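Local coordinates for protein L-lysine 6-oxidase (Marinomonas mediterranea, PDB 3WEU) that oxidises the side-chain amine of L-lysine with a cysteine tryptophylquinone cofactor, releasing ammonium and the hydrogen peroxide that gives it antibacterial activity, at residues V5-G10 / Q59-K64; V312-S317 / P586-T591; Y345-D350 / Q362-S367; D656-L661 / V678-A683. All blocks are in the same frame, centred on the assembly; numbering follows the deposited sequence. Where two conformers were deposited one is given.

Interaction 1 (V5-G10 / Q59-K64)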
loop_
_atom_site.group_PDB
_atom_site.type_symbol
_atom_site.label_atom_id
_atom_site.label_comp_id
_atom_site.label_asym_id
_atom_site.label_seq_id
_atom_site.Cartn_x
_atom_site.Cartn_y
_atom_site.Cartn_z
ATOM N N VAL A 5 17.870 16.197 45.365
ATOM C CA VAL A 5 16.532 15.860 44.898
ATOM C C VAL A 5 16.501 14.355 44.596
ATOM O O VAL A 5 17.468 13.783 44.068
ATOM C CB VAL A 5 16.232 16.653 43.644
ATOM C CG1 VAL A 5 14.947 16.207 42.935
ATOM C CG2 VAL A 5 16.228 18.150 43.950
ATOM N N HIS A 6 15.443 13.720 45.032
ATOM C CA HIS A 6 15.224 12.313 44.711
ATOM C C HIS A 6 13.799 12.089 44.206
ATOM O O HIS A 6 12.838 12.710 44.716
ATOM C CB HIS A 6 15.502 11.430 45.891
ATOM C CG HIS A 6 16.908 11.512 46.373
ATOM N ND1 HIS A 6 17.955 10.929 45.693
ATOM C CD2 HIS A 6 17.450 12.104 47.476
ATOM C CE1 HIS A 6 19.088 11.209 46.325
ATOM N NE2 HIS A 6 18.801 11.900 47.420
ATOM N N PRO A 7 13.628 11.152 43.278
ATOM C CA PRO A 7 14.710 10.328 42.676
ATOM C C PRO A 7 15.644 11.168 41.744
ATOM O O PRO A 7 15.264 12.195 41.212
ATOM C CB PRO A 7 13.931 9.352 41.772
ATOM C CG PRO A 7 12.705 10.109 41.378
ATOM C CD PRO A 7 12.311 10.850 42.677
ATOM N N SER A 8 16.860 10.697 41.545
ATOM C CA SER A 8 17.778 11.326 40.564
ATOM C C SER A 8 17.273 11.239 39.117
ATOM O O SER A 8 17.520 12.166 38.283
ATOM C CB SER A 8 19.169 10.701 40.735
ATOM O OG SER A 8 19.156 9.372 40.293
ATOM N N ILE A 9 16.573 10.160 38.770
ATOM C CA ILE A 9 15.985 10.029 37.488
ATOM C C ILE A 9 14.534 9.599 37.702
ATOM O O ILE A 9 14.278 8.469 38.022
ATOM C CB ILE A 9 16.726 9.025 36.574
ATOM C CG1 ILE A 9 18.190 9.444 36.329
ATOM C CG2 ILE A 9 16.017 8.964 35.236
ATOM C CD1 ILE A 9 19.087 8.391 35.632
ATOM N N GLY A 10 13.591 10.513 37.515
ATOM C CA GLY A 10 12.185 10.174 37.709
ATOM C C GLY A 10 11.608 9.422 36.522
ATOM O O GLY A 10 12.116 9.506 35.407
ATOM N N GLN A 59 0.785 7.582 35.162
ATOM C CA GLN A 59 1.559 7.442 36.390
ATOM C C GLN A 59 2.446 8.639 36.507
ATOM O O GLN A 59 3.222 8.944 35.592
ATOM C CB GLN A 59 2.469 6.227 36.352
ATOM C CG GLN A 59 3.497 6.062 37.467
ATOM C CD GLN A 59 4.206 4.691 37.329
ATOM O OE1 GLN A 59 3.542 3.701 37.329
ATOM N NE2 GLN A 59 5.417 4.671 37.063
ATOM N N GLY A 60 2.392 9.262 37.670
ATOM C CA GLY A 60 3.206 10.421 37.951
ATOM C C GLY A 60 4.318 10.136 38.868
ATOM O O GLY A 60 4.231 9.183 39.657
ATOM N N GLN A 61 5.431 10.880 38.731
ATOM C CA GLN A 61 6.548 10.790 39.671
ATOM C C GLN A 61 6.533 11.896 40.685
ATOM O O GLN A 61 6.580 13.068 40.308
ATOM C CB GLN A 61 7.866 10.834 38.937
ATOM C CG GLN A 61 9.083 10.820 39.808
ATOM C CD GLN A 61 9.391 9.417 40.285
ATOM O OE1 GLN A 61 9.728 8.548 39.497
ATOM N NE2 GLN A 61 9.290 9.205 41.563
ATOM N N VAL A 62 6.572 11.519 41.964
ATOM C CA VAL A 62 6.830 12.468 43.069
ATOM C C VAL A 62 8.309 12.659 43.208
ATOM O O VAL A 62 9.077 11.684 43.207
ATOM C CB VAL A 62 6.259 11.948 44.395
ATOM C CG1 VAL A 62 6.599 12.845 45.574
ATOM C CG2 VAL A 62 4.759 11.761 44.271
ATOM N N PHE A 63 8.740 13.911 43.311
ATOM C CA PHE A 63 10.095 14.225 43.671
ATOM C C PHE A 63 10.093 14.951 45.007
ATOM O O PHE A 63 9.166 15.744 45.297
ATOM C CB PHE A 63 10.765 15.164 42.665
ATOM C CG PHE A 63 11.030 14.590 41.303
ATOM C CD1 PHE A 63 10.069 14.588 40.364
ATOM C CD2 PHE A 63 12.328 14.193 40.934
ATOM C CE1 PHE A 63 10.315 14.106 39.087
ATOM C CE2 PHE A 63 12.601 13.736 39.636
ATOM C CZ PHE A 63 11.597 13.696 38.699
ATOM N N LYS A 64 11.119 14.689 45.791
ATOM C CA LYS A 64 11.312 15.234 47.160
ATOM C C LYS A 64 12.701 15.863 47.188
ATOM O O LYS A 64 13.605 15.459 46.425
ATOM C CB LYS A 64 11.225 14.163 48.158
ATOM C CG LYS A 64 9.833 13.534 48.199
ATOM C CD LYS A 64 9.729 12.502 49.328
ATOM C CE LYS A 64 8.440 11.707 49.185
ATOM N NZ LYS A 64 8.318 10.689 50.282
#
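The carbonyl oxygen of Pro7 meets the ring of Phe63 at its edge, near the ring plane and 3.5 Å from Phe63 CE2, where the slightly positive ring hydrogens suit an acceptor. Val5 CG1 and Gly10 CA come up to the same ring obliquely, Gly10 CA 3.7 Å from Phe63 CZ, and Met244, Leu193 and Val195 of neighbouring strands also touch this buried ring. The second flat group is the amide of Gln61, which slides past the ring of Pro7, with Gln61 NE2 3.5 Å from Pro7 CG. A bend at chi2 (79°) turns CD aside from the extended course, and NE2 donates almost in the amide plane to Val62 O at 3.0 Å. Gly10, without a side chain, fits closely beside the Phe63 ring and the Gln61 chain. Gln61 OE1 lies 3.4 Å from Gly10 CA and accepts a hydrogen bond from Val11 N.

Strands 4-13 and 58-66 pair directly at His6 and Lys64, an antiparallel hydrogen-bonded pair: His6 N to Lys64 O is 2.9 Å and Lys64 N to His6 O is 2.8 Å. The cis peptide before Pro7 lies where strand 4-13 is interrupted, and proline has no N-H to offer. Just beyond, the Gln61 amide bridges the strands before backbone bonding resumes between Gln59 and Arg13, so both its polar atoms are satisfied.

Interaction 2 (V312-S317 / P586-T591). With EDO (1,2-ethanediol), chain J.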
loop_
_atom_site.group_PDB
_atom_site.type_symbol
_atom_site.label_atom_id
_atom_site.label_comp_id
_atom_site.label_asym_id
_atom_site.label_seq_id
_atom_site.Cartn_x
_atom_site.Cartn_y
_atom_site.Cartn_z
ATOM N N VAL A 312 4.938 -14.302 31.694
ATOM C CA VAL A 312 4.896 -13.466 30.520
ATOM C C VAL A 312 5.640 -14.042 29.333
ATOM O O VAL A 312 5.647 -13.411 28.275
ATOM C CB VAL A 312 5.367 -12.035 30.839
ATOM C CG1 VAL A 312 4.380 -11.269 31.700
ATOM C CG2 VAL A 312 6.704 -12.049 31.537
ATOM N N SER A 313 6.274 -15.214 29.496
ATOM C CA SER A 313 7.090 -15.827 28.442
ATOM C C SER A 313 7.249 -17.301 28.785
ATOM O O SER A 313 7.091 -17.692 29.971
ATOM C CB SER A 313 8.449 -15.123 28.370
ATOM O OG SER A 313 9.142 -15.237 29.586
ATOM N N ASN A 314 7.706 -18.091 27.815
ATOM C CA ASN A 314 8.045 -19.485 28.024
ATOM C C ASN A 314 9.552 -19.644 28.018
ATOM O O ASN A 314 10.164 -19.779 26.973
ATOM C CB ASN A 314 7.371 -20.369 26.991
ATOM C CG ASN A 314 5.890 -20.431 27.208
ATOM O OD1 ASN A 314 5.432 -20.624 28.317
ATOM N ND2 ASN A 314 5.124 -20.226 26.151
ATOM N N VAL A 315 10.104 -19.622 29.237
ATOM C CA VAL A 315 11.519 -19.718 29.455
ATOM C C VAL A 315 11.804 -20.792 30.496
ATOM O O VAL A 315 12.580 -20.611 31.453
ATOM C CB VAL A 315 12.071 -18.355 29.920
ATOM C CG1 VAL A 315 12.099 -17.413 28.730
ATOM C CG2 VAL A 315 11.258 -17.847 31.160
ATOM N N GLN A 316 11.236 -21.971 30.271
ATOM C CA GLN A 316 11.352 -23.083 31.196
ATOM C C GLN A 316 12.810 -23.513 31.376
ATOM O O GLN A 316 13.193 -23.980 32.429
ATOM C CB GLN A 316 10.516 -24.252 30.673
ATOM C CG GLN A 316 9.030 -24.016 30.688
ATOM C CD GLN A 316 8.481 -23.183 29.540
ATOM O OE1 GLN A 316 9.191 -22.675 28.646
ATOM N NE2 GLN A 316 7.185 -22.939 29.627
ATOM N N SER A 317 13.632 -23.319 30.365
ATOM C CA SER A 317 15.054 -23.644 30.520
ATOM C C SER A 317 15.738 -22.890 31.620
ATOM O O SER A 317 16.773 -23.342 32.093
ATOM C CB SER A 317 15.790 -23.438 29.195
ATOM O OG SER A 317 16.109 -22.110 28.913
ATOM N N PRO A 586 4.900 -8.189 27.433
ATOM C CA PRO A 586 4.576 -9.595 27.622
ATOM C C PRO A 586 4.190 -10.267 26.336
ATOM O O PRO A 586 3.765 -9.589 25.361
ATOM C CB PRO A 586 3.353 -9.553 28.568
ATOM C CG PRO A 586 3.499 -8.286 29.262
ATOM C CD PRO A 586 4.030 -7.317 28.243
ATOM N N TRP A 587 4.331 -11.570 26.298
ATOM C CA TRP A 587 4.023 -12.345 25.098
ATOM C C TRP A 587 3.133 -13.511 25.340
ATOM O O TRP A 587 2.133 -13.676 24.609
ATOM C CB TRP A 587 5.315 -12.740 24.403
ATOM C CG TRP A 587 5.171 -13.137 22.985
ATOM C CD1 TRP A 587 5.547 -14.321 22.401
ATOM C CD2 TRP A 587 4.657 -12.317 21.937
ATOM N NE1 TRP A 587 5.276 -14.268 21.073
ATOM C CE2 TRP A 587 4.733 -13.055 20.759
ATOM C CE3 TRP A 587 4.111 -11.066 21.901
ATOM C CZ2 TRP A 587 4.301 -12.561 19.545
ATOM C CZ3 TRP A 587 3.646 -10.567 20.673
ATOM C CH2 TRP A 587 3.748 -11.330 19.532
ATOM N N ASP A 588 3.486 -14.365 26.315
ATOM C CA ASP A 588 2.704 -15.554 26.621
ATOM C C ASP A 588 2.160 -15.371 28.028
ATOM O O ASP A 588 2.926 -15.348 28.980
ATOM C CB ASP A 588 3.574 -16.775 26.524
ATOM C CG ASP A 588 4.375 -16.796 25.241
ATOM O OD1 ASP A 588 5.522 -16.317 25.215
ATOM O OD2 ASP A 588 3.807 -17.224 24.231
ATOM N N VAL A 589 0.849 -15.170 28.118
ATOM C CA VAL A 589 0.180 -14.765 29.367
ATOM C C VAL A 589 -1.069 -15.563 29.606
ATOM O O VAL A 589 -1.624 -16.174 28.660
ATOM C CB VAL A 589 -0.169 -13.268 29.359
ATOM C CG1 VAL A 589 1.073 -12.417 29.298
ATOM C CG2 VAL A 589 -1.153 -12.911 28.271
ATOM N N LEU A 590 -1.535 -15.563 30.865
ATOM C CA LEU A 590 -2.717 -16.349 31.263
ATOM C C LEU A 590 -3.952 -15.491 31.209
ATOM O O LEU A 590 -3.931 -14.313 31.664
ATOM C CB LEU A 590 -2.515 -16.903 32.690
ATOM C CG LEU A 590 -1.294 -17.798 32.929
ATOM C CD1 LEU A 590 -1.339 -18.276 34.384
ATOM C CD2 LEU A 590 -1.401 -18.992 31.985
ATOM N N THR A 591 -5.027 -16.033 30.624
ATOM C CA THR A 591 -6.271 -15.371 30.651
ATOM C C THR A 591 -6.777 -15.305 32.068
ATOM O O THR A 591 -6.640 -16.250 32.852
ATOM C CB THR A 591 -7.339 -16.082 29.796
ATOM O OG1 THR A 591 -7.332 -17.468 30.182
ATOM C CG2 THR A 591 -7.015 -15.963 28.364
HETATM C C1 EDO J . 3.018 -16.189 18.064
HETATM O O1 EDO J . 2.584 -15.277 19.069
HETATM C C2 EDO J . 4.137 -17.014 18.710
HETATM O O2 EDO J . 5.383 -16.282 18.675
#
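Asp588 reaches across to Ser313 and Asn314, and its side chain can be followed outward. CB heads toward the loop and lies 3.8 Å from Asn314 ND2. CG, anti to the carbonyl carbon (chi1 -48°), is 3.6 Å from the same nitrogen. OD1 turns to the backbone, 3.6 Å from Ser313 CA, and its strong partner is the hydroxyl of Tyr579, which also bonds to Asn314 N. OD2 stays 3.8 Å from Asn314 ND2, a contact of opposite partial charges and not a hydrogen bond. The two side chains cross at about a right angle, their flat ends inclined by 31°, and Asn314 OD1 is held by Gln609 NE2.

The backbone bonds meet at one acceptor. Val312 O takes Trp587 N at 3.0 Å, only slightly tilted from the carbonyl plane, and Asp588 N at 3.1 Å from well above that plane, so two successive N-H groups grip a single oxygen. Beside them Val312 CG1 packs on Pro586 CB at 3.7 Å, and Ile632 touches both residues; a branched aliphatic and a rigid ring suit this buried corner. The indole of Trp587 leads away to Thr517, the neighbour of cofactor residue Cys516, and its NE1 donates at 3.1 Å to O2 of an ethanediol at the ring edge, probably from the crystallisation liquor and also bonded to Tyr577 OH. Two N-H groups on one carbonyl, with Tyr579 bridging Asp588 and Asn314, thus tie the loop after helix 295-308 to the chain just beyond the quinone residue Trp581.

Interaction 3 (Y345-D350 / Q362-S367)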
loop_
_atom_site.group_PDB
_atom_site.type_symbol
_atom_site.label_atom_id
_atom_site.label_comp_id
_atom_site.label_asym_id
_atom_site.label_seq_id
_atom_site.Cartn_x
_atom_site.Cartn_y
_atom_site.Cartn_z
ATOM N N TYR A 345 27.000 -21.499 33.752
ATOM C CA TYR A 345 25.963 -21.437 32.734
ATOM C C TYR A 345 25.562 -20.040 32.328
ATOM O O TYR A 345 24.749 -19.872 31.363
ATOM C CB TYR A 345 24.740 -22.208 33.220
ATOM C CG TYR A 345 24.801 -23.725 33.084
ATOM C CD1 TYR A 345 25.241 -24.348 31.880
ATOM C CD2 TYR A 345 24.386 -24.553 34.116
ATOM C CE1 TYR A 345 25.220 -25.766 31.744
ATOM C CE2 TYR A 345 24.383 -25.956 33.986
ATOM C CZ TYR A 345 24.752 -26.530 32.801
ATOM O OH TYR A 345 24.715 -27.836 32.667
ATOM N N PHE A 346 26.094 -19.020 33.018
ATOM C CA PHE A 346 25.872 -17.616 32.618
ATOM C C PHE A 346 26.857 -17.226 31.560
ATOM O O PHE A 346 28.022 -17.587 31.624
ATOM C CB PHE A 346 25.887 -16.683 33.820
ATOM C CG PHE A 346 24.614 -16.783 34.643
ATOM C CD1 PHE A 346 24.312 -17.910 35.373
ATOM C CD2 PHE A 346 23.750 -15.733 34.654
ATOM C CE1 PHE A 346 23.123 -18.014 36.084
ATOM C CE2 PHE A 346 22.551 -15.785 35.340
ATOM C CZ PHE A 346 22.219 -16.931 36.052
ATOM N N ARG A 347 26.354 -16.525 30.526
ATOM C CA ARG A 347 27.247 -15.962 29.507
ATOM C C ARG A 347 28.127 -14.873 30.090
ATOM O O ARG A 347 27.662 -13.939 30.794
ATOM C CB ARG A 347 26.499 -15.414 28.300
ATOM C CG ARG A 347 25.586 -16.410 27.600
ATOM C CD ARG A 347 25.119 -15.865 26.229
ATOM N NE ARG A 347 24.189 -16.864 25.729
ATOM C CZ ARG A 347 22.917 -17.008 26.147
ATOM N NH1 ARG A 347 22.343 -16.184 26.968
ATOM N NH2 ARG A 347 22.197 -17.991 25.684
ATOM N N GLN A 348 29.434 -15.026 29.832
ATOM C CA GLN A 348 30.367 -13.939 30.080
ATOM C C GLN A 348 30.024 -12.809 29.118
ATOM O O GLN A 348 29.351 -13.032 28.083
ATOM C CB GLN A 348 31.793 -14.475 29.892
ATOM C CG GLN A 348 32.180 -15.527 30.927
ATOM C CD GLN A 348 32.412 -14.933 32.319
ATOM O OE1 GLN A 348 33.065 -13.926 32.457
ATOM N NE2 GLN A 348 31.789 -15.490 33.323
ATOM N N LEU A 349 30.476 -11.591 29.439
ATOM C CA LEU A 349 30.258 -10.436 28.575
ATOM C C LEU A 349 31.188 -10.382 27.388
ATOM O O LEU A 349 32.362 -10.669 27.565
ATOM C CB LEU A 349 30.375 -9.089 29.302
ATOM C CG LEU A 349 29.158 -8.718 30.172
ATOM C CD1 LEU A 349 29.068 -9.648 31.371
ATOM C CD2 LEU A 349 29.268 -7.271 30.650
ATOM N N ASP A 350 30.672 -9.999 26.221
ATOM C CA ASP A 350 31.543 -9.738 25.086
ATOM C C ASP A 350 32.407 -8.508 25.404
ATOM O O ASP A 350 31.994 -7.599 26.120
ATOM C CB ASP A 350 30.748 -9.391 23.825
ATOM C CG ASP A 350 30.147 -10.602 23.161
ATOM O OD1 ASP A 350 30.264 -11.690 23.739
ATOM O OD2 ASP A 350 29.512 -10.457 22.083
ATOM N N GLN A 362 27.577 -14.692 21.442
ATOM C CA GLN A 362 27.170 -15.360 20.216
ATOM C C GLN A 362 26.941 -16.836 20.391
ATOM O O GLN A 362 26.588 -17.511 19.430
ATOM C CB GLN A 362 28.157 -15.035 19.056
ATOM C CG GLN A 362 27.903 -13.709 18.406
ATOM C CD GLN A 362 27.988 -12.542 19.407
ATOM O OE1 GLN A 362 26.987 -12.026 19.886
ATOM N NE2 GLN A 362 29.191 -12.148 19.733
ATOM N N VAL A 363 27.165 -17.355 21.611
ATOM C CA VAL A 363 26.967 -18.732 21.932
ATOM C C VAL A 363 25.601 -18.925 22.593
ATOM O O VAL A 363 25.285 -18.334 23.618
ATOM C CB VAL A 363 28.059 -19.238 22.885
ATOM C CG1 VAL A 363 27.938 -20.725 23.121
ATOM C CG2 VAL A 363 29.460 -18.991 22.276
ATOM N N LEU A 364 24.811 -19.800 22.008
ATOM C CA LEU A 364 23.483 -20.066 22.560
ATOM C C LEU A 364 23.560 -21.065 23.691
ATOM O O LEU A 364 23.081 -20.785 24.762
ATOM C CB LEU A 364 22.600 -20.650 21.482
ATOM C CG LEU A 364 21.264 -21.194 21.955
ATOM C CD1 LEU A 364 20.459 -20.029 22.467
ATOM C CD2 LEU A 364 20.522 -21.930 20.836
ATOM N N MET A 365 24.123 -22.252 23.427
ATOM C CA MET A 365 24.017 -23.423 24.334
ATOM C C MET A 365 25.317 -23.713 25.089
ATOM O O MET A 365 26.413 -23.385 24.603
ATOM C CB MET A 365 23.679 -24.718 23.580
ATOM C CG MET A 365 22.416 -24.739 22.791
ATOM S SD MET A 365 21.012 -24.512 23.901
ATOM C CE MET A 365 19.694 -24.996 22.808
ATOM N N SER A 366 25.196 -24.445 26.170
ATOM C CA SER A 366 26.408 -24.993 26.892
ATOM C C SER A 366 27.195 -25.961 26.028
ATOM O O SER A 366 28.402 -26.004 26.150
ATOM C CB SER A 366 25.903 -25.743 28.141
ATOM O OG SER A 366 24.874 -26.655 27.750
ATOM N N SER A 367 26.520 -26.715 25.143
ATOM C CA SER A 367 27.117 -27.714 24.305
ATOM C C SER A 367 26.143 -28.090 23.235
ATOM O O SER A 367 24.952 -27.921 23.396
ATOM C CB SER A 367 27.347 -28.968 25.108
ATOM O OG SER A 367 27.932 -29.970 24.393
#
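Arg347 carries the tight part of this contact, reaching to the successive carbonyls of Val363 and Leu364. Its chain is extended from CG to NE (chi3 -176°), which sets NE 2.8 Å from Val363 O in a nearly straight bond whose acceptor lies in the guanidinium plane. NH2 then takes Leu364 O at 3.1 Å on a lone pair of that oxygen, though the bond is more bent, with 141° at the hydrogen. A guanidinium suits the place because donors along one edge can serve neighbouring backbone oxygens; its NH1 binds Leu403 O on another loop.

A second polar link joins Gln362 NE2 to Asp350 OD2 at 2.9 Å, on the syn side of the oxygen and somewhat out of the carboxylate plane. The flat ends stand 75° apart, and each has further support: Asp350 OD1 accepts from Gln361 N, while Gln362 OE1 accepts from Lys401 N.

The other end is looser and partly exposed. There Ser366 CB meets Tyr345 at the ring edge, 3.7 Å from CE1, a van der Waals touch without a polar bond, and the Ser366 hydroxyl turns to Asp372 O and Leu374 N.

The segments run in roughly opposite directions, but even the closest CA atoms, of Tyr345 and Ser366, are 6.9 Å apart, too far for strand pairing, so side chains span the gap. Both belong to the long loop between helix 336-344 and strand 381-382; Leu349 leans on helix 407-418, Arg347 and Leu364 touch Phe402 of strand 400-402, and Leu364 also packs on Tyr576 of strand 575-579.

Interaction 4 (D656-L661 / V678-A683)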
loop_
_atom_site.group_PDB
_atom_site.type_symbol
_atom_site.label_atom_id
_atom_site.label_comp_id
_atom_site.label_asym_id
_atom_site.label_seq_id
_atom_site.Cartn_x
_atom_site.Cartn_y
_atom_site.Cartn_z
ATOM N N ASP A 656 -12.755 -8.347 17.597
ATOM C CA ASP A 656 -13.604 -9.364 17.085
ATOM C C ASP A 656 -12.900 -10.679 17.144
ATOM O O ASP A 656 -11.665 -10.749 17.377
ATOM C CB ASP A 656 -13.889 -9.089 15.614
ATOM C CG ASP A 656 -15.087 -8.261 15.381
ATOM O OD1 ASP A 656 -15.433 -7.359 16.243
ATOM O OD2 ASP A 656 -15.602 -8.500 14.260
ATOM N N PHE A 657 -13.627 -11.718 16.786
ATOM C CA PHE A 657 -13.130 -13.044 16.952
ATOM C C PHE A 657 -13.721 -13.952 15.922
ATOM O O PHE A 657 -14.899 -13.875 15.689
ATOM C CB PHE A 657 -13.515 -13.501 18.337
ATOM C CG PHE A 657 -13.248 -14.924 18.605
ATOM C CD1 PHE A 657 -11.975 -15.320 18.950
ATOM C CD2 PHE A 657 -14.276 -15.878 18.559
ATOM C CE1 PHE A 657 -11.691 -16.660 19.265
ATOM C CE2 PHE A 657 -13.995 -17.205 18.828
ATOM C CZ PHE A 657 -12.691 -17.600 19.171
ATOM N N LYS A 658 -12.935 -14.849 15.349
ATOM C CA LYS A 658 -13.487 -15.880 14.496
ATOM C C LYS A 658 -12.819 -17.138 14.808
ATOM O O LYS A 658 -11.561 -17.175 14.981
ATOM C CB LYS A 658 -13.246 -15.512 13.038
ATOM C CG LYS A 658 -14.057 -16.354 12.040
ATOM C CD LYS A 658 -14.180 -15.687 10.659
ATOM C CE LYS A 658 -13.873 -14.179 10.718
ATOM N NZ LYS A 658 -14.682 -13.368 9.782
ATOM N N GLU A 659 -13.606 -18.192 14.875
ATOM C CA GLU A 659 -13.069 -19.534 15.088
ATOM C C GLU A 659 -12.995 -20.197 13.734
ATOM O O GLU A 659 -14.052 -20.465 13.100
ATOM C CB GLU A 659 -13.970 -20.277 16.039
ATOM C CG GLU A 659 -13.529 -21.685 16.360
ATOM C CD GLU A 659 -14.410 -22.393 17.402
ATOM O OE1 GLU A 659 -15.160 -21.733 18.177
ATOM O OE2 GLU A 659 -14.311 -23.633 17.445
ATOM N N VAL A 660 -11.777 -20.448 13.242
ATOM C CA VAL A 660 -11.618 -20.978 11.874
ATOM C C VAL A 660 -11.387 -22.478 12.001
ATOM O O VAL A 660 -10.472 -22.898 12.722
ATOM C CB VAL A 660 -10.402 -20.341 11.206
ATOM C CG1 VAL A 660 -10.045 -21.027 9.889
ATOM C CG2 VAL A 660 -10.565 -18.827 11.062
ATOM N N LEU A 661 -12.186 -23.289 11.331
ATOM C CA LEU A 661 -12.009 -24.709 11.345
ATOM C C LEU A 661 -10.791 -25.105 10.517
ATOM O O LEU A 661 -10.590 -24.554 9.433
ATOM C CB LEU A 661 -13.269 -25.428 10.872
ATOM C CG LEU A 661 -14.519 -25.090 11.682
ATOM C CD1 LEU A 661 -15.675 -25.843 11.077
ATOM C CD2 LEU A 661 -14.396 -25.350 13.216
ATOM N N VAL A 678 -9.033 -16.804 16.104
ATOM C CA VAL A 678 -8.420 -15.623 15.510
ATOM C C VAL A 678 -9.060 -14.359 16.044
ATOM O O VAL A 678 -10.265 -14.145 15.922
ATOM C CB VAL A 678 -8.609 -15.664 13.959
ATOM C CG1 VAL A 678 -8.002 -14.448 13.307
ATOM C CG2 VAL A 678 -7.974 -16.924 13.423
ATOM N N PHE A 679 -8.231 -13.541 16.672
ATOM C CA PHE A 679 -8.634 -12.288 17.182
ATOM C C PHE A 679 -8.231 -11.205 16.219
ATOM O O PHE A 679 -7.168 -11.277 15.590
ATOM C CB PHE A 679 -7.950 -12.046 18.535
ATOM C CG PHE A 679 -8.527 -12.894 19.632
ATOM C CD1 PHE A 679 -8.024 -14.133 19.858
ATOM C CD2 PHE A 679 -9.620 -12.448 20.365
ATOM C CE1 PHE A 679 -8.541 -14.955 20.819
ATOM C CE2 PHE A 679 -10.127 -13.244 21.352
ATOM C CZ PHE A 679 -9.576 -14.499 21.610
ATOM N N PHE A 680 -9.054 -10.187 16.090
ATOM C CA PHE A 680 -8.697 -9.059 15.238
ATOM C C PHE A 680 -9.510 -7.853 15.586
ATOM O O PHE A 680 -10.429 -7.946 16.400
ATOM C CB PHE A 680 -8.889 -9.422 13.775
ATOM C CG PHE A 680 -10.295 -9.818 13.405
ATOM C CD1 PHE A 680 -10.812 -11.026 13.743
ATOM C CD2 PHE A 680 -11.091 -8.928 12.690
ATOM C CE1 PHE A 680 -12.105 -11.398 13.375
ATOM C CE2 PHE A 680 -12.392 -9.284 12.306
ATOM C CZ PHE A 680 -12.890 -10.519 12.647
ATOM N N ILE A 681 -9.131 -6.732 15.021
ATOM C CA ILE A 681 -9.847 -5.473 15.208
ATOM C C ILE A 681 -10.580 -5.110 13.905
ATOM O O ILE A 681 -9.982 -4.902 12.827
ATOM C CB ILE A 681 -8.880 -4.373 15.549
ATOM C CG1 ILE A 681 -8.201 -4.716 16.907
ATOM C CG2 ILE A 681 -9.598 -3.051 15.671
ATOM C CD1 ILE A 681 -7.124 -3.761 17.232
ATOM N N ASN A 682 -11.888 -5.069 14.010
ATOM C CA ASN A 682 -12.701 -4.815 12.854
ATOM C C ASN A 682 -12.604 -3.340 12.618
ATOM O O ASN A 682 -13.096 -2.521 13.413
ATOM C CB ASN A 682 -14.129 -5.280 13.077
ATOM C CG ASN A 682 -14.990 -5.123 11.808
ATOM O OD1 ASN A 682 -14.854 -4.150 11.056
ATOM N ND2 ASN A 682 -15.878 -6.063 11.600
ATOM N N ALA A 683 -11.767 -3.099 11.623
ATOM C CA ALA A 683 -11.678 -1.971 10.738
ATOM C C ALA A 683 -12.900 -1.087 10.863
ATOM O O ALA A 683 -12.761 0.071 11.220
ATOM C CB ALA A 683 -11.491 -2.505 9.317
HETATM O O HOH W 1 -13.418 -5.273 16.234
#
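A two-stranded antiparallel sheet near the C-terminal end of the modelled chain is formed by strands 656-661 and 675-680, with the short helix 662-666 in the connection. Lys658 and Val678 are a hydrogen-bonded pair, in which Lys658 N to Val678 O and Val678 N to Lys658 O both measure 2.8 Å, and Asp656 pairs likewise with Phe680, whose N reaches Asp656 O at 3.0 Å.

Between them Phe657 and Phe679 form the non-hydrogen-bonded pair, their rings on the other face from Asp656 and Phe680. Phe657 CD1 lies over one face of the Phe679 ring, 3.7 Å from its CE2, with the planes inclined by 56°. Flat apolar rings suit this face, where His603 stacks on Phe657 and Arg614 makes a cation-pi contact with Phe679.

On the opposite face, Phe680 CG sits between its backbone N and carbonyl carbon (chi1 59°), and the ring turns toward the partner strand. Asp656 CB sits over it, 3.6 Å from the centroid, in a CH-pi contact. Its carboxylate is left for polar partners: OD1 forms a salt bridge with Lys685, and a water donates to Asp656 OD1 at 2.9 Å while accepting from Asn682 N at 2.7 Å.

In the fold
Interaction 1 comes first along the chain, in the large mixed sheet of the N-terminal family region, and lies 31 to 43 Å, centre to centre, from the others. Interaction 2 joins chain parts with 268 residues between them, and those residues include interaction 3, which stitches one loop together; these two have centres 22 Å apart and both reach strand 575-579. Interaction 4 follows, its centre 22 Å from interaction 2 and its nearest atoms about 7 Å away, on a surface sheet where Leu661, and Asn682 just past the second strand, touch the second subunit. The series thus runs from sheet core, through the neighbourhood of the quinone residue Trp581, to a surface sheet that brushes the second subunit.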